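Local coordinates for putative exported protein (Bordetella pertussis Tohama I, PDB 2PFZ) that binds pyroglutamic acid in the periplasm as a DctP-type extracytoplasmic solute receptor, probably delivering it to a tripartite ATP-independent (TRAP) transporter, at residues Q122-N127 and L139-Y144; S178-G183 and T201-P206. All blocks are in the same frame, centred on the assembly; numbering follows the deposited sequence.

Contact 1. Residues Q122-N127 and L139-Y144; sequences QGIFAN and LKWRAY. With PCA (pyroglutamic acid), chain B.
W141 reaches across to I124 from strand 140-143 to strand 123-126, which run in nearly opposite directions on either side of strand 178-181 in the six-stranded mixed sheet of this family 7 solute-binding protein. The contact is therefore made by side chains reaching over that middle strand. The indole swings out with CG anti to the backbone N (chi1 -174°), and its CZ3 comes obliquely to CG2 of I124, 4.4 Å away; M180 touches both side chains from the middle strand.

R142 next in the strand turns to the ligand. Its chain bends at chi2, and the guanidinium meets the pyroglutamate carboxylate through two bonds, NH1 to OXT at 2.9 Å and NH2 to O at 2.8 Å. OXT lies in the guanidinium plane, at its edge. This bidentate grip probably neutralises the carboxylate, and the bond from NE to the carbonyl of V162 helps fix the rotation of the group.

Y144 then provides a floor for the ligand ring, while its CB lies against one face of the R142 guanidinium. The amide of Q122 approaches the phenol edge from the opposite direction, its plane turned 89° from the ring, and its end lies close to the phenol OH. That OH is hydrogen-bonded with W204 NE1, and PCA CB sits over the centre of the phenol, 3.8 Å above its plane.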
loop_
_atom_site.group_PDB
_atom_site.type_symbol
_atom_site.label_atom_id
_atom_site.label_comp_id
_atom_site.label_asym_id
_atom_site.label_seq_id
_atom_site.Cartn_x
_atom_site.Cartn_y
_atom_site.Cartn_z
ATOM N N GLN A 122 1.697 -8.870 3.904
ATOM C CA GLN A 122 3.101 -8.703 3.531
ATOM C C GLN A 122 3.989 -9.787 4.075
ATOM O O GLN A 122 3.999 -10.032 5.285
ATOM C CB GLN A 122 3.615 -7.362 4.012
ATOM C CG GLN A 122 2.729 -6.201 3.515
ATOM C CD GLN A 122 2.976 -5.778 2.077
ATOM O OE1 GLN A 122 2.117 -5.956 1.200
ATOM N NE2 GLN A 122 4.105 -5.179 1.836
ATOM N N GLY A 123 4.782 -10.382 3.178
ATOM C CA GLY A 123 5.717 -11.432 3.573
ATOM C C GLY A 123 7.125 -11.033 3.217
ATOM O O GLY A 123 7.352 -9.946 2.691
ATOM N N ILE A 124 8.075 -11.910 3.512
ATOM C CA ILE A 124 9.490 -11.624 3.299
ATOM C C ILE A 124 9.980 -12.462 2.170
ATOM O O ILE A 124 9.933 -13.702 2.249
ATOM C CB ILE A 124 10.369 -11.993 4.522
ATOM C CG1 ILE A 124 9.735 -11.490 5.826
ATOM C CG2 ILE A 124 11.790 -11.408 4.332
ATOM C CD1 ILE A 124 10.316 -12.179 7.101
ATOM N N PHE A 125 10.452 -11.789 1.123
ATOM C CA PHE A 125 11.141 -12.431 0.001
ATOM C C PHE A 125 12.622 -12.530 0.359
ATOM O O PHE A 125 13.258 -11.510 0.595
ATOM C CB PHE A 125 11.013 -11.599 -1.280
ATOM C CG PHE A 125 9.617 -11.580 -1.864
ATOM C CD1 PHE A 125 9.186 -12.609 -2.722
ATOM C CD2 PHE A 125 8.737 -10.541 -1.552
ATOM C CE1 PHE A 125 7.880 -12.597 -3.284
ATOM C CE2 PHE A 125 7.421 -10.509 -2.105
ATOM C CZ PHE A 125 6.997 -11.541 -2.959
ATOM N N ALA A 126 13.156 -13.752 0.433
ATOM C CA ALA A 126 14.580 -13.930 0.714
ATOM C C ALA A 126 15.160 -15.212 0.091
ATOM O O ALA A 126 14.434 -16.103 -0.358
ATOM C CB ALA A 126 14.832 -13.904 2.234
ATOM N N ASN A 127 16.483 -15.286 0.072
ATOM C CA ASN A 127 17.156 -16.507 -0.325
ATOM C C ASN A 127 17.620 -17.296 0.884
ATOM O O ASN A 127 17.959 -18.475 0.757
ATOM C CB ASN A 127 18.306 -16.184 -1.280
ATOM C CG ASN A 127 17.813 -15.871 -2.669
ATOM O OD1 ASN A 127 16.966 -16.585 -3.203
ATOM N ND2 ASN A 127 18.314 -14.796 -3.253
ATOM N N LEU A 139 20.785 -8.568 5.843
ATOM C CA LEU A 139 20.085 -8.711 4.564
ATOM C C LEU A 139 20.265 -7.421 3.742
ATOM O O LEU A 139 20.277 -6.344 4.322
ATOM C CB LEU A 139 18.588 -9.032 4.801
ATOM C CG LEU A 139 18.191 -10.515 4.969
ATOM C CD1 LEU A 139 16.716 -10.670 5.307
ATOM C CD2 LEU A 139 18.542 -11.296 3.687
ATOM N N LYS A 140 20.437 -7.557 2.422
ATOM C CA LYS A 140 20.478 -6.429 1.484
ATOM C C LYS A 140 19.030 -6.131 1.093
ATOM O O LYS A 140 18.524 -6.655 0.111
ATOM C CB LYS A 140 21.283 -6.762 0.213
ATOM C CG LYS A 140 22.784 -7.009 0.416
ATOM C CD LYS A 140 23.525 -7.028 -0.935
ATOM C CE LYS A 140 23.417 -8.380 -1.636
ATOM N NZ LYS A 140 24.017 -8.356 -3.006
ATOM N N TRP A 141 18.379 -5.288 1.878
ATOM C CA TRP A 141 16.923 -5.185 1.888
ATOM C C TRP A 141 16.432 -4.055 0.987
ATOM O O TRP A 141 17.004 -2.974 0.997
ATOM C CB TRP A 141 16.526 -4.903 3.324
ATOM C CG TRP A 141 15.079 -4.871 3.690
ATOM C CD1 TRP A 141 14.191 -3.863 3.439
ATOM C CD2 TRP A 141 14.388 -5.824 4.516
ATOM N NE1 TRP A 141 12.966 -4.156 4.020
ATOM C CE2 TRP A 141 13.069 -5.338 4.705
ATOM C CE3 TRP A 141 14.760 -7.044 5.124
ATOM C CZ2 TRP A 141 12.099 -6.041 5.449
ATOM C CZ3 TRP A 141 13.791 -7.757 5.877
ATOM C CH2 TRP A 141 12.475 -7.240 6.036
ATOM N N ARG A 142 15.396 -4.324 0.211
ATOM C CA ARG A 142 14.711 -3.298 -0.565
ATOM C C ARG A 142 13.512 -2.767 0.229
ATOM O O ARG A 142 12.564 -3.509 0.536
ATOM C CB ARG A 142 14.278 -3.859 -1.917
ATOM C CG ARG A 142 13.386 -2.908 -2.769
ATOM C CD ARG A 142 11.880 -3.240 -2.603
ATOM N NE ARG A 142 11.000 -2.338 -3.358
ATOM C CZ ARG A 142 9.689 -2.532 -3.497
ATOM N NH1 ARG A 142 9.104 -3.616 -2.965
ATOM N NH2 ARG A 142 8.966 -1.647 -4.185
ATOM N N ALA A 143 13.565 -1.483 0.563
ATOM C CA ALA A 143 12.439 -0.825 1.203
ATOM C C ALA A 143 11.579 -0.233 0.106
ATOM O O ALA A 143 12.065 0.056 -0.982
ATOM C CB ALA A 143 12.914 0.271 2.150
ATOM N N TYR A 144 10.288 -0.086 0.391
ATOM C CA TYR A 144 9.383 0.646 -0.494
ATOM C C TYR A 144 8.750 1.835 0.244
ATOM O O TYR A 144 7.918 2.557 -0.314
ATOM C CB TYR A 144 8.322 -0.318 -1.076
ATOM C CG TYR A 144 7.349 -0.947 -0.085
ATOM C CD1 TYR A 144 7.377 -2.325 0.172
ATOM C CD2 TYR A 144 6.399 -0.167 0.597
ATOM C CE1 TYR A 144 6.482 -2.907 1.075
ATOM C CE2 TYR A 144 5.493 -0.734 1.504
ATOM C CZ TYR A 144 5.542 -2.122 1.730
ATOM O OH TYR A 144 4.658 -2.720 2.598
HETATM N N PCA B . 3.711 -3.910 -3.124
HETATM C CA PCA B . 4.121 -2.492 -3.156
HETATM C CB PCA B . 3.756 -1.787 -1.849
HETATM C CG PCA B . 3.127 -2.843 -0.961
HETATM C CD PCA B . 3.089 -4.066 -1.829
HETATM O OE PCA B . 2.534 -5.123 -1.490
HETATM C C PCA B . 5.628 -2.479 -3.276
HETATM O O PCA B . 6.243 -1.469 -3.643
HETATM O OXT PCA B . 6.252 -3.515 -2.994
#

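Contact 2. Residues S178-G183 and T201-P206; sequences SYMSSG and TEAWLP. With PCA (pyroglutamic acid), chain B.
With chi1 at -68°, M180 holds CG beside its own backbone N, and the bend at chi3 (76°) carries the methyl CE off strand 178-181 into the loop 201-206, where T201, A203 and W204 receive it. The result is a Met-aromatic contact. SD stands 4.8 Å from the centroid of the six-membered ring of W204, well off the ring normal, and CE reaches CZ3 of the same indole at 3.3 Å. A203 CB touches that methyl at 3.7 Å, and T201 crosses the methionine chain at about a right angle, bringing OG1 beside CE. That hydroxyl is hydrogen-bonded to the carbonyl of Q122, so the methyl meets an oxygen already engaged.

The neighbouring serines face the ligand instead. S181 OG donates to the pyroglutamate carboxylate at OXT (2.7 Å), and S182 OG donates to the lactam oxygen OE, also at 2.7 Å. S182 is in addition the N-cap of helix 183-188, its OG accepting from the backbone N of T185. From the loop, P206 adds an apolar wall, with CG 3.8 Å from PCA CG.

Strand alternation thus separates M180, which packs its sulfur and methyl against the 201-206 loop, from S181, which holds the carboxylate. S182 reaches the ligand from the turn into helix 183-188, whose start would probably help polarise its hydroxyl towards the lactam oxygen.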
loop_
_atom_site.group_PDB
_atom_site.type_symbol
_atom_site.label_atom_id
_atom_site.label_comp_id
_atom_site.label_asym_id
_atom_site.label_seq_id
_atom_site.Cartn_x
_atom_site.Cartn_y
_atom_site.Cartn_z
ATOM N N SER A 178 16.605 -9.249 -0.942
ATOM C CA SER A 178 15.492 -9.531 -0.044
ATOM C C SER A 178 14.624 -8.279 0.070
ATOM O O SER A 178 15.092 -7.172 -0.182
ATOM C CB SER A 178 16.008 -9.900 1.352
ATOM O OG SER A 178 16.683 -8.796 1.958
ATOM N N TYR A 179 13.366 -8.488 0.449
ATOM C CA TYR A 179 12.427 -7.432 0.785
ATOM C C TYR A 179 11.100 -7.948 1.363
ATOM O O TYR A 179 10.763 -9.112 1.222
ATOM C CB TYR A 179 12.163 -6.504 -0.406
ATOM C CG TYR A 179 11.410 -7.066 -1.577
ATOM C CD1 TYR A 179 12.060 -7.844 -2.540
ATOM C CD2 TYR A 179 10.052 -6.763 -1.779
ATOM C CE1 TYR A 179 11.371 -8.343 -3.640
ATOM C CE2 TYR A 179 9.359 -7.277 -2.864
ATOM C CZ TYR A 179 10.025 -8.063 -3.802
ATOM O OH TYR A 179 9.359 -8.558 -4.918
ATOM N N MET A 180 10.349 -7.059 2.004
ATOM C CA MET A 180 8.956 -7.368 2.337
ATOM C C MET A 180 7.992 -6.681 1.384
ATOM O O MET A 180 8.204 -5.530 1.011
ATOM C CB MET A 180 8.623 -7.074 3.786
ATOM C CG MET A 180 9.343 -8.029 4.749
ATOM S SD MET A 180 8.930 -7.765 6.472
ATOM C CE MET A 180 7.307 -8.519 6.548
ATOM N N SER A 181 7.008 -7.457 0.923
ATOM C CA SER A 181 5.951 -7.009 -0.000
ATOM C C SER A 181 4.918 -8.136 -0.131
ATOM O O SER A 181 4.932 -9.098 0.645
ATOM C CB SER A 181 6.509 -6.692 -1.388
ATOM O OG SER A 181 5.544 -6.009 -2.179
ATOM N N SER A 182 4.034 -8.004 -1.126
ATOM C CA SER A 182 2.941 -8.928 -1.357
ATOM C C SER A 182 3.354 -9.963 -2.413
ATOM O O SER A 182 4.340 -9.769 -3.119
ATOM C CB SER A 182 1.722 -8.161 -1.848
ATOM O OG SER A 182 2.056 -7.364 -2.980
ATOM N N GLY A 183 2.614 -11.069 -2.490
ATOM C CA GLY A 183 2.757 -12.011 -3.597
ATOM C C GLY A 183 2.516 -11.319 -4.930
ATOM O O GLY A 183 3.155 -11.662 -5.935
ATOM N N THR A 201 4.453 -14.092 6.185
ATOM C CA THR A 201 4.284 -13.541 7.534
ATOM C C THR A 201 2.972 -12.786 7.747
ATOM O O THR A 201 2.568 -12.561 8.906
ATOM C CB THR A 201 5.463 -12.635 7.938
ATOM O OG1 THR A 201 5.665 -11.604 6.954
ATOM C CG2 THR A 201 6.741 -13.485 8.045
ATOM N N GLU A 202 2.339 -12.352 6.648
ATOM C CA GLU A 202 1.095 -11.577 6.741
ATOM C C GLU A 202 1.253 -10.496 7.810
ATOM O O GLU A 202 0.336 -10.237 8.616
ATOM C CB GLU A 202 -0.135 -12.483 7.037
ATOM C CG GLU A 202 -0.263 -13.687 6.096
ATOM C CD GLU A 202 -1.595 -14.412 6.234
ATOM O OE1 GLU A 202 -1.974 -14.775 7.373
ATOM O OE2 GLU A 202 -2.258 -14.604 5.187
ATOM N N ALA A 203 2.399 -9.816 7.773
ATOM C CA ALA A 203 2.805 -8.904 8.850
ATOM C C ALA A 203 1.992 -7.630 8.925
ATOM O O ALA A 203 1.766 -7.091 10.020
ATOM C CB ALA A 203 4.339 -8.599 8.777
ATOM N N TRP A 204 1.545 -7.151 7.765
ATOM C CA TRP A 204 0.662 -5.982 7.709
ATOM C C TRP A 204 0.008 -5.987 6.340
ATOM O O TRP A 204 0.382 -6.789 5.483
ATOM C CB TRP A 204 1.424 -4.660 7.990
ATOM C CG TRP A 204 2.409 -4.218 6.961
ATOM C CD1 TRP A 204 2.180 -3.346 5.909
ATOM C CD2 TRP A 204 3.786 -4.579 6.890
ATOM N NE1 TRP A 204 3.336 -3.187 5.164
ATOM C CE2 TRP A 204 4.340 -3.928 5.749
ATOM C CE3 TRP A 204 4.612 -5.418 7.667
ATOM C CZ2 TRP A 204 5.685 -4.076 5.378
ATOM C CZ3 TRP A 204 5.964 -5.566 7.296
ATOM C CH2 TRP A 204 6.483 -4.903 6.149
ATOM N N LEU A 205 -0.955 -5.090 6.137
ATOM C CA LEU A 205 -1.599 -4.931 4.852
ATOM C C LEU A 205 -1.624 -3.428 4.540
ATOM O O LEU A 205 -2.528 -2.710 4.962
ATOM C CB LEU A 205 -3.020 -5.532 4.796
ATOM C CG LEU A 205 -3.249 -7.060 4.780
ATOM C CD1 LEU A 205 -3.040 -7.629 6.183
ATOM C CD2 LEU A 205 -4.654 -7.433 4.287
ATOM N N PRO A 206 -0.645 -2.967 3.764
ATOM C CA PRO A 206 -0.569 -1.528 3.564
ATOM C C PRO A 206 -1.601 -1.127 2.516
ATOM O O PRO A 206 -1.858 -1.886 1.585
ATOM C CB PRO A 206 0.850 -1.338 3.014
ATOM C CG PRO A 206 1.149 -2.598 2.268
ATOM C CD PRO A 206 0.316 -3.704 2.923
HETATM N N PCA B . 3.711 -3.910 -3.124
HETATM C CA PCA B . 4.121 -2.492 -3.156
HETATM C CB PCA B . 3.756 -1.787 -1.849
HETATM C CG PCA B . 3.127 -2.843 -0.961
HETATM C CD PCA B . 3.089 -4.066 -1.829
HETATM O OE PCA B . 2.534 -5.123 -1.490
HETATM C C PCA B . 5.628 -2.479 -3.276
HETATM O O PCA B . 6.243 -1.469 -3.643
HETATM O OXT PCA B . 6.252 -3.515 -2.994
#

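Overall arrangement
Contacts 1 and 2 have centres about 8 Å apart and meet on the same mixed sheet, where strand 178-181 lies between 140-143 and 123-126. The backbone joins them directly on one side of that strand: F125 N is 2.7 Å from Y179 O, a probable hydrogen bond. On the other side the link includes packing, with R142 O 3.2 Å from Y179 CB and Y144 CE1 3.1 Å from M180 O. Both contacts supply walls of one pyroglutamic acid pocket, which T185, W119 and Q164 help complete, and they grip the same ligand from different segments, so that residues from all four line a single site.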